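Local structure of AlgX/AlgJ SGNH hydrolase-like domain-containing protein (4NZK) at residues A[235-239]-A[314-320]; A[305-309]-A[320-326]; A[84-89]-A[343-347]. The protein is of unknown function but belongs to the DHHW family of the SGNH hydrolase clan, so it may act as an esterase-like hydrolase on a substrate not yet identified. All blocks are in the same frame, centred on the assembly; numbering follows the deposited sequence. Where two conformers were deposited one is given.

Interaction 1 of 3, residues A[235-239]-A[314-320]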
loop_
_atom_site.group_PDB
_atom_site.type_symbol
_atom_site.label_atom_id
_atom_site.label_comp_id
_atom_site.label_asym_id
_atom_site.label_seq_id
_atom_site.Cartn_x
_atom_site.Cartn_y
_atom_site.Cartn_z
ATOM N N THR A 235 -16.156 12.277 0.121
ATOM C CA THR A 235 -15.808 12.405 1.503
ATOM C C THR A 235 -15.767 10.999 2.108
ATOM O O THR A 235 -16.156 10.022 1.474
ATOM C CB THR A 235 -16.879 13.188 2.267
ATOM O OG1 THR A 235 -18.132 12.484 2.174
ATOM C CG2 THR A 235 -17.034 14.520 1.683
ATOM N N THR A 236 -15.375 10.928 3.369
ATOM C CA THR A 236 -15.264 9.634 4.065
ATOM C C THR A 236 -16.603 8.997 4.430
ATOM O O THR A 236 -16.659 7.818 4.833
ATOM C CB THR A 236 -14.343 9.731 5.272
ATOM O OG1 THR A 236 -14.839 10.717 6.167
ATOM C CG2 THR A 236 -12.929 10.075 4.838
ATOM N N ASP A 237 -17.698 9.738 4.252
ATOM C CA ASP A 237 -19.033 9.148 4.340
ATOM C C ASP A 237 -19.679 8.996 2.944
ATOM O O ASP A 237 -20.898 8.872 2.813
ATOM C CB ASP A 237 -19.932 9.912 5.311
ATOM C CG ASP A 237 -20.100 11.347 4.965
ATOM O OD1 ASP A 237 -19.414 11.862 4.067
ATOM O OD2 ASP A 237 -20.941 11.982 5.616
ATOM N N PHE A 238 -18.826 8.964 1.924
ATOM C CA PHE A 238 -19.208 8.722 0.544
ATOM C C PHE A 238 -20.240 9.711 -0.021
ATOM O O PHE A 238 -21.257 9.313 -0.577
ATOM C CB PHE A 238 -19.670 7.281 0.365
ATOM C CG PHE A 238 -19.584 6.786 -1.057
ATOM C CD1 PHE A 238 -18.380 6.835 -1.734
ATOM C CD2 PHE A 238 -20.680 6.230 -1.706
ATOM C CE1 PHE A 238 -18.260 6.386 -3.032
ATOM C CE2 PHE A 238 -20.564 5.770 -3.013
ATOM C CZ PHE A 238 -19.359 5.852 -3.670
ATOM N N LYS A 239 -19.976 10.996 0.214
ATOM C CA LYS A 239 -20.746 12.062 -0.406
ATOM C C LYS A 239 -19.789 12.736 -1.383
ATOM O O LYS A 239 -18.618 12.946 -1.071
ATOM C CB LYS A 239 -21.260 13.062 0.634
ATOM C CG LYS A 239 -22.024 12.458 1.810
ATOM C CD LYS A 239 -23.219 11.600 1.398
ATOM C CE LYS A 239 -23.951 11.115 2.646
ATOM N NZ LYS A 239 -24.972 10.087 2.350
ATOM N N ASP A 314 -16.193 6.418 7.282
ATOM C CA ASP A 314 -17.314 6.733 8.157
ATOM C C ASP A 314 -18.629 6.092 7.763
ATOM O O ASP A 314 -19.681 6.706 7.838
ATOM C CB ASP A 314 -17.438 8.253 8.227
ATOM C CG ASP A 314 -16.301 8.874 9.005
ATOM O OD1 ASP A 314 -16.134 8.512 10.197
ATOM O OD2 ASP A 314 -15.566 9.700 8.423
ATOM N N LEU A 315 -18.537 4.861 7.299
ATOM C CA LEU A 315 -19.667 4.066 6.915
ATOM C C LEU A 315 -19.523 2.662 7.494
ATOM O O LEU A 315 -18.551 2.351 8.160
ATOM C CB LEU A 315 -19.728 3.989 5.396
ATOM C CG LEU A 315 -19.980 5.243 4.600
ATOM C CD1 LEU A 315 -19.956 4.883 3.132
ATOM C CD2 LEU A 315 -21.306 5.862 4.988
ATOM N N TYR A 316 -20.502 1.810 7.204
ATOM C CA TYR A 316 -20.456 0.390 7.569
ATOM C C TYR A 316 -20.051 -0.399 6.313
ATOM O O TYR A 316 -20.787 -0.505 5.357
ATOM C CB TYR A 316 -21.794 -0.062 8.118
ATOM C CG TYR A 316 -21.871 -1.538 8.464
ATOM C CD1 TYR A 316 -20.995 -2.111 9.390
ATOM C CD2 TYR A 316 -22.828 -2.362 7.888
ATOM C CE1 TYR A 316 -21.067 -3.465 9.734
ATOM C CE2 TYR A 316 -22.912 -3.709 8.214
ATOM C CZ TYR A 316 -22.033 -4.264 9.139
ATOM O OH TYR A 316 -22.121 -5.586 9.453
ATOM N N ALA A 317 -18.839 -0.920 6.333
ATOM C CA ALA A 317 -18.237 -1.481 5.126
ATOM C C ALA A 317 -19.041 -2.595 4.436
ATOM O O ALA A 317 -19.137 -2.611 3.196
ATOM C CB ALA A 317 -16.779 -1.893 5.371
ATOM N N PRO A 318 -19.635 -3.515 5.203
ATOM C CA PRO A 318 -20.364 -4.574 4.484
ATOM C C PRO A 318 -21.534 -4.019 3.650
ATOM O O PRO A 318 -21.806 -4.498 2.536
ATOM C CB PRO A 318 -20.817 -5.509 5.606
ATOM C CG PRO A 318 -19.741 -5.322 6.643
ATOM C CD PRO A 318 -19.435 -3.840 6.620
ATOM N N ASP A 319 -22.200 -2.995 4.164
ATOM C CA ASP A 319 -23.285 -2.370 3.415
ATOM C C ASP A 319 -22.737 -1.572 2.217
ATOM O O ASP A 319 -23.360 -1.526 1.172
ATOM C CB ASP A 319 -24.107 -1.471 4.310
ATOM C CG ASP A 319 -25.096 -2.243 5.180
ATOM O OD1 ASP A 319 -25.253 -3.480 5.043
ATOM O OD2 ASP A 319 -25.755 -1.543 5.988
ATOM N N PHE A 320 -21.590 -0.926 2.384
ATOM C CA PHE A 320 -20.935 -0.240 1.263
ATOM C C PHE A 320 -20.632 -1.225 0.113
ATOM O O PHE A 320 -20.822 -0.894 -1.060
ATOM C CB PHE A 320 -19.670 0.446 1.803
ATOM C CG PHE A 320 -18.910 1.216 0.794
ATOM C CD1 PHE A 320 -19.362 2.461 0.388
ATOM C CD2 PHE A 320 -17.736 0.744 0.289
ATOM C CE1 PHE A 320 -18.647 3.209 -0.512
ATOM C CE2 PHE A 320 -17.018 1.489 -0.624
ATOM C CZ PHE A 320 -17.470 2.734 -1.011
#

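Interaction 2 of 3, residues A[305-309]-A[320-326]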
loop_
_atom_site.group_PDB
_atom_site.type_symbol
_atom_site.label_atom_id
_atom_site.label_comp_id
_atom_site.label_asym_id
_atom_site.label_seq_id
_atom_site.Cartn_x
_atom_site.Cartn_y
_atom_site.Cartn_z
ATOM N N ILE A 305 -13.122 0.628 -9.301
ATOM C CA ILE A 305 -12.264 0.526 -8.144
ATOM C C ILE A 305 -12.681 1.554 -7.127
ATOM O O ILE A 305 -12.758 2.734 -7.439
ATOM C CB ILE A 305 -10.774 0.711 -8.494
ATOM C CG1 ILE A 305 -10.322 -0.306 -9.557
ATOM C CG2 ILE A 305 -9.902 0.530 -7.262
ATOM C CD1 ILE A 305 -9.226 0.210 -10.433
ATOM N N TYR A 306 -12.915 1.102 -5.908
ATOM C CA TYR A 306 -13.192 2.004 -4.784
ATOM C C TYR A 306 -12.002 1.941 -3.839
ATOM O O TYR A 306 -11.603 0.880 -3.419
ATOM C CB TYR A 306 -14.469 1.595 -4.041
ATOM C CG TYR A 306 -15.715 1.700 -4.892
ATOM C CD1 TYR A 306 -15.977 0.760 -5.872
ATOM C CD2 TYR A 306 -16.638 2.712 -4.688
ATOM C CE1 TYR A 306 -17.109 0.846 -6.665
ATOM C CE2 TYR A 306 -17.788 2.795 -5.471
ATOM C CZ TYR A 306 -18.014 1.851 -6.442
ATOM O OH TYR A 306 -19.133 1.946 -7.232
ATOM N N VAL A 307 -11.463 3.102 -3.513
ATOM C CA VAL A 307 -10.250 3.200 -2.721
ATOM C C VAL A 307 -10.611 3.833 -1.383
ATOM O O VAL A 307 -11.031 5.000 -1.324
ATOM C CB VAL A 307 -9.148 4.030 -3.389
ATOM C CG1 VAL A 307 -7.843 3.869 -2.611
ATOM C CG2 VAL A 307 -8.952 3.627 -4.831
ATOM N N CYS A 308 -10.444 3.048 -0.329
ATOM C CA CYS A 308 -10.797 3.432 1.024
ATOM C C CYS A 308 -9.650 3.182 1.985
ATOM O O CYS A 308 -8.934 2.206 1.862
ATOM C CB CYS A 308 -11.958 2.568 1.483
ATOM S SG CYS A 308 -13.419 2.564 0.395
ATOM N N ASP A 309 -9.503 4.064 2.960
ATOM C CA ASP A 309 -8.464 3.950 3.961
ATOM C C ASP A 309 -9.086 3.468 5.273
ATOM O O ASP A 309 -10.058 4.044 5.753
ATOM C CB ASP A 309 -7.785 5.297 4.205
ATOM C CG ASP A 309 -6.446 5.129 4.901
ATOM O OD1 ASP A 309 -6.453 4.789 6.124
ATOM O OD2 ASP A 309 -5.400 5.346 4.221
ATOM N N PHE A 320 -21.590 -0.926 2.384
ATOM C CA PHE A 320 -20.935 -0.240 1.263
ATOM C C PHE A 320 -20.632 -1.225 0.113
ATOM O O PHE A 320 -20.822 -0.894 -1.060
ATOM C CB PHE A 320 -19.670 0.446 1.803
ATOM C CG PHE A 320 -18.910 1.216 0.794
ATOM C CD1 PHE A 320 -19.362 2.461 0.388
ATOM C CD2 PHE A 320 -17.736 0.744 0.289
ATOM C CE1 PHE A 320 -18.647 3.209 -0.512
ATOM C CE2 PHE A 320 -17.018 1.489 -0.624
ATOM C CZ PHE A 320 -17.470 2.734 -1.011
ATOM N N ILE A 321 -20.145 -2.418 0.444
ATOM C CA ILE A 321 -19.886 -3.467 -0.553
ATOM C C ILE A 321 -21.174 -3.840 -1.295
ATOM O O ILE A 321 -21.201 -3.944 -2.535
ATOM C CB ILE A 321 -19.235 -4.715 0.120
ATOM C CG1 ILE A 321 -17.714 -4.629 0.070
ATOM C CG2 ILE A 321 -19.585 -6.051 -0.545
ATOM C CD1 ILE A 321 -17.094 -3.342 0.465
ATOM N N LYS A 322 -22.229 -4.074 -0.520
ATOM C CA LYS A 322 -23.504 -4.526 -1.080
ATOM C C LYS A 322 -24.118 -3.450 -1.965
ATOM O O LYS A 322 -24.531 -3.722 -3.119
ATOM C CB LYS A 322 -24.461 -4.925 0.040
ATOM C CG LYS A 322 -23.986 -6.135 0.803
ATOM C CD LYS A 322 -24.813 -6.408 2.062
ATOM C CE LYS A 322 -24.268 -7.630 2.807
ATOM N NZ LYS A 322 -22.815 -7.496 2.976
ATOM N N ASP A 323 -24.121 -2.222 -1.463
ATOM C CA ASP A 323 -24.748 -1.118 -2.181
ATOM C C ASP A 323 -24.077 -0.806 -3.521
ATOM O O ASP A 323 -24.744 -0.351 -4.453
ATOM C CB ASP A 323 -24.756 0.138 -1.316
ATOM C CG ASP A 323 -25.717 0.040 -0.098
ATOM O OD1 ASP A 323 -26.590 -0.866 -0.028
ATOM O OD2 ASP A 323 -25.586 0.896 0.819
ATOM N N ASN A 324 -22.760 -0.993 -3.590
ATOM C CA ASN A 324 -22.003 -0.686 -4.791
ATOM C C ASN A 324 -21.673 -1.861 -5.710
ATOM O O ASN A 324 -20.912 -1.714 -6.685
ATOM C CB ASN A 324 -20.781 0.102 -4.379
ATOM C CG ASN A 324 -21.175 1.441 -3.790
ATOM O OD1 ASN A 324 -21.620 2.313 -4.514
ATOM N ND2 ASN A 324 -21.103 1.570 -2.477
ATOM N N GLY A 325 -22.238 -3.026 -5.412
ATOM C CA GLY A 325 -22.071 -4.191 -6.286
ATOM C C GLY A 325 -20.646 -4.716 -6.361
ATOM O O GLY A 325 -20.204 -5.286 -7.364
ATOM N N ILE A 326 -19.927 -4.521 -5.266
ATOM C CA ILE A 326 -18.546 -4.965 -5.167
ATOM C C ILE A 326 -18.434 -6.476 -5.271
ATOM O O ILE A 326 -19.172 -7.193 -4.600
ATOM C CB ILE A 326 -17.919 -4.535 -3.831
ATOM C CG1 ILE A 326 -17.850 -2.995 -3.744
ATOM C CG2 ILE A 326 -16.564 -5.203 -3.638
ATOM C CD1 ILE A 326 -17.126 -2.311 -4.881
#

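Interaction 3 of 3, residues A[84-89]-A[343-347]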
loop_
_atom_site.group_PDB
_atom_site.type_symbol
_atom_site.label_atom_id
_atom_site.label_comp_id
_atom_site.label_asym_id
_atom_site.label_seq_id
_atom_site.Cartn_x
_atom_site.Cartn_y
_atom_site.Cartn_z
ATOM N N ASN A 84 -5.548 -9.806 15.891
ATOM C CA ASN A 84 -6.713 -8.925 15.823
ATOM C C ASN A 84 -7.086 -8.659 14.378
ATOM O O ASN A 84 -8.227 -8.834 13.993
ATOM C CB ASN A 84 -6.468 -7.615 16.542
ATOM C CG ASN A 84 -6.421 -7.758 18.053
ATOM O OD1 ASN A 84 -6.531 -8.836 18.627
ATOM N ND2 ASN A 84 -6.299 -6.636 18.700
ATOM N N TYR A 85 -6.101 -8.248 13.587
ATOM C CA TYR A 85 -6.315 -7.996 12.154
ATOM C C TYR A 85 -6.987 -9.200 11.487
ATOM O O TYR A 85 -7.968 -9.033 10.768
ATOM C CB TYR A 85 -4.929 -7.728 11.520
ATOM C CG TYR A 85 -4.936 -7.581 10.025
ATOM C CD1 TYR A 85 -5.304 -6.389 9.443
ATOM C CD2 TYR A 85 -4.546 -8.621 9.186
ATOM C CE1 TYR A 85 -5.287 -6.224 8.064
ATOM C CE2 TYR A 85 -4.528 -8.461 7.797
ATOM C CZ TYR A 85 -4.902 -7.268 7.239
ATOM O OH TYR A 85 -4.933 -7.048 5.902
ATOM N N ALA A 86 -6.438 -10.387 11.685
ATOM C CA ALA A 86 -7.019 -11.571 11.025
ATOM C C ALA A 86 -8.459 -11.771 11.472
ATOM O O ALA A 86 -9.306 -12.065 10.655
ATOM C CB ALA A 86 -6.214 -12.834 11.312
ATOM N N SER A 87 -8.741 -11.600 12.756
ATOM C CA SER A 87 -10.106 -11.743 13.253
ATOM C C SER A 87 -11.062 -10.733 12.628
ATOM O O SER A 87 -12.210 -11.056 12.323
ATOM C CB SER A 87 -10.118 -11.636 14.778
ATOM O OG SER A 87 -11.410 -11.872 15.314
ATOM N N TYR A 88 -10.600 -9.509 12.428
ATOM C CA TYR A 88 -11.422 -8.487 11.808
ATOM C C TYR A 88 -11.701 -8.802 10.336
ATOM O O TYR A 88 -12.820 -8.613 9.839
ATOM C CB TYR A 88 -10.782 -7.111 11.951
ATOM C CG TYR A 88 -10.441 -6.700 13.375
ATOM C CD1 TYR A 88 -11.120 -7.219 14.454
ATOM C CD2 TYR A 88 -9.410 -5.790 13.618
ATOM C CE1 TYR A 88 -10.796 -6.866 15.750
ATOM C CE2 TYR A 88 -9.085 -5.421 14.912
ATOM C CZ TYR A 88 -9.777 -5.971 15.967
ATOM O OH TYR A 88 -9.450 -5.604 17.272
ATOM N N LEU A 89 -10.680 -9.211 9.613
ATOM C CA LEU A 89 -10.884 -9.633 8.219
ATOM C C LEU A 89 -11.864 -10.790 8.150
ATOM O O LEU A 89 -12.718 -10.833 7.273
ATOM C CB LEU A 89 -9.571 -10.068 7.530
ATOM C CG LEU A 89 -8.889 -8.977 6.736
ATOM C CD1 LEU A 89 -8.477 -7.796 7.569
ATOM C CD2 LEU A 89 -7.700 -9.563 6.031
ATOM N N ALA A 343 -4.680 -1.528 12.364
ATOM C CA ALA A 343 -5.603 -2.598 12.106
ATOM C C ALA A 343 -6.889 -2.420 12.884
ATOM O O ALA A 343 -7.928 -2.918 12.477
ATOM C CB ALA A 343 -4.960 -3.903 12.496
ATOM N N GLU A 344 -6.812 -1.740 14.030
ATOM C CA GLU A 344 -8.019 -1.541 14.830
ATOM C C GLU A 344 -9.048 -0.709 14.077
ATOM O O GLU A 344 -10.246 -0.738 14.409
ATOM C CB GLU A 344 -7.690 -0.903 16.182
ATOM C CG GLU A 344 -6.730 -1.748 17.021
ATOM C CD GLU A 344 -7.203 -3.197 17.231
ATOM O OE1 GLU A 344 -8.399 -3.404 17.545
ATOM O OE2 GLU A 344 -6.397 -4.147 17.066
ATOM N N GLY A 345 -8.611 0.012 13.040
ATOM C CA GLY A 345 -9.554 0.772 12.220
ATOM C C GLY A 345 -10.545 -0.114 11.488
ATOM O O GLY A 345 -11.666 0.305 11.125
ATOM N N ILE A 346 -10.147 -1.346 11.237
ATOM C CA ILE A 346 -11.049 -2.259 10.584
ATOM C C ILE A 346 -12.242 -2.486 11.528
ATOM O O ILE A 346 -13.382 -2.431 11.092
ATOM C CB ILE A 346 -10.356 -3.555 10.156
ATOM C CG1 ILE A 346 -9.191 -3.219 9.191
ATOM C CG2 ILE A 346 -11.365 -4.511 9.515
ATOM C CD1 ILE A 346 -8.237 -4.390 8.917
ATOM N N LYS A 347 -11.964 -2.744 12.803
ATOM C CA LYS A 347 -13.022 -2.991 13.783
ATOM C C LYS A 347 -13.793 -1.710 14.062
ATOM O O LYS A 347 -15.012 -1.695 14.003
ATOM C CB LYS A 347 -12.422 -3.531 15.082
ATOM C CG LYS A 347 -13.467 -3.725 16.163
ATOM C CD LYS A 347 -12.893 -4.180 17.483
ATOM C CE LYS A 347 -14.037 -4.268 18.495
ATOM N NZ LYS A 347 -13.626 -4.833 19.811
#

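Interaction 1 of 3, residues A[235-239]-A[314-320]
Thr235 opens a type I beta turn that runs to Phe238 and is closed by Phe238 N to Thr235 O at 2.9 Å. Its hydroxyl braces the loop from inside: OG1 of Thr235 donates a very short bond to OD1 of Asp237 (2.4 Å) and accepts one from N of Lys239 (3.1 Å). Thr236 makes the polar link to 314-320, gripping Asp314 twice. The carbonyl O of Thr236 takes a hydrogen bond from N of Asp314 (2.9 Å), and OG1 of Thr236 donates to OD2 of Asp314 (2.6 Å), so backbone and side chain are held together at one point.

Here, at the surface, the loop leaving strand 229-234, an outermost strand of the mixed sheet, meets the connection from strand 304-309 to helix 317-323, in an alpha/beta fold consistent with the SGNH clan.

At Asp237 the two backbones come closest, CA to CA of Asp314 at 4.8 Å; the carboxylate of Asp237 is turned back to Thr235, while CB of Asp237 lies 4.3 Å from CD2 of Leu315. The CA-to-CB bond of Phe238 points toward 314-320. CB of Phe238 meets CD1 of Leu315 at 3.7 Å, and the ring receives the edge of Phe320 on its face in a T-shaped pair, centroids 5.0 Å apart and planes at 90°, with CE1 of Phe320 3.7 Å from CG of Phe238. Tyr234 stacks on the Phe238 ring as well.

Interaction 2 of 3, residues A[305-309]-A[320-326]
Helix 317-323 ends in a Schellman motif beside strand 304-309, and the residues around that ending pack on the strand. Ile326 N bonds to Ile321 O at 3.1 Å, Gly325 N makes a weak bond to Lys322 O at 3.3 Å, and Gly325, with phi of 66°, is the C-prime residue that turns the chain. Asn324 adds a side-chain clasp, its ND2 donating to O of Phe320 at 2.9 Å.

From the strand, Tyr306 and Cys308 point toward the helix, whereas Ile305 and Val307 point away. Tyr306 sits among three partners: its CD2 is 3.8 Å from CZ of Phe320, its CD1 is 3.4 Å from CD1 of Ile326, and its OH lies 3.7 Å from OD1 of Asn324. That hydroxyl is hydrogen-bonded to Glu304. The Tyr306 and Phe320 rings are nearly perpendicular but obliquely placed, centroids 5.7 Å apart. Cys308 SG approaches CE2 of Phe320 at 3.9 Å, an oblique sulfur-aromatic contact 4.8 Å from the ring centroid.

The interface is largely apolar and mostly buried, with a helix packed on the strand that precedes it in the chain, as in the beta-alpha-beta crossover that leads from strand 304-309 to the parallel strand 328-334.

Interaction 3 of 3, residues A[84-89]-A[343-347]
Glu344 is the polar hub between these two helices, and each of its carboxylate oxygens has a donor from helix 83-96. OE2 of Glu344 accepts from ND2 of Asn84 at 3.0 Å, with a nearly straight N-H...O angle of 169°. OE1 of Glu344 takes a very short bond, 2.5 Å, from OH of Tyr88. The other pairing, OH of Tyr88 with OE2 of Glu344 at 3.4 Å, has a poor angle and does not count as a bond. Asn84 and Tyr88 stand one helical turn apart, and N of Tyr88 bonds to O of Asn84 (2.9 Å), which places both side chains on the face turned to Glu344. In 343-347, O of Ala343 accepts from N of Ile346 (3.0 Å) while lying near the edge of the Tyr88 ring, 3.4 Å from its CD2. On the surface side, beside the Glu344 bonds, CB of Lys347 sits over the face of the Tyr88 ring in a CH-pi contact, 3.6 Å from the centroid and 9° off the normal, while the rest of the lysine chain leads away.

Deeper in, the contact becomes apolar. Ile346 packs against Tyr85, Tyr88 and Leu89: its CG2 is 3.6 Å from CB of Tyr88, and its CD1 is 3.7 Å from CD1 of Leu89 and 3.6 Å from CE1 of Tyr85. The hydroxyl of Tyr85 is satisfied by Asn104 on strand 101-107. Tyr85, Leu89 and Ile346 all touch Phe331 of strand 328-334, so the helices pack side by side on the parallel core of the sheet, as in a layered alpha/beta fold of the SGNH type.

Interactions 1 and 2 form one continuous patch at helix 317-323, their centres about 8 Å apart. They share Phe320, whose ring meets Phe238 in 235-239 as well as Tyr306 and Cys308 in 305-309; directly between them, CZ of Phe238 lies 3.9 Å from CE2 of Tyr306, and CE2 of Phe238 3.9 Å from OD1 of Asn324. Interaction 3 stands apart, its centre about 17 Å from that of interaction 1 and 18 Å from that of interaction 2, with nearest atoms about 7 Å away in both cases. The link is helix 83-96, which also touches Ala317, Ile321 and Lys322. Near interaction 2, a bound 1,2-ethanediol, probably from crystallisation, lies about 6 Å from the Cys308 side chain.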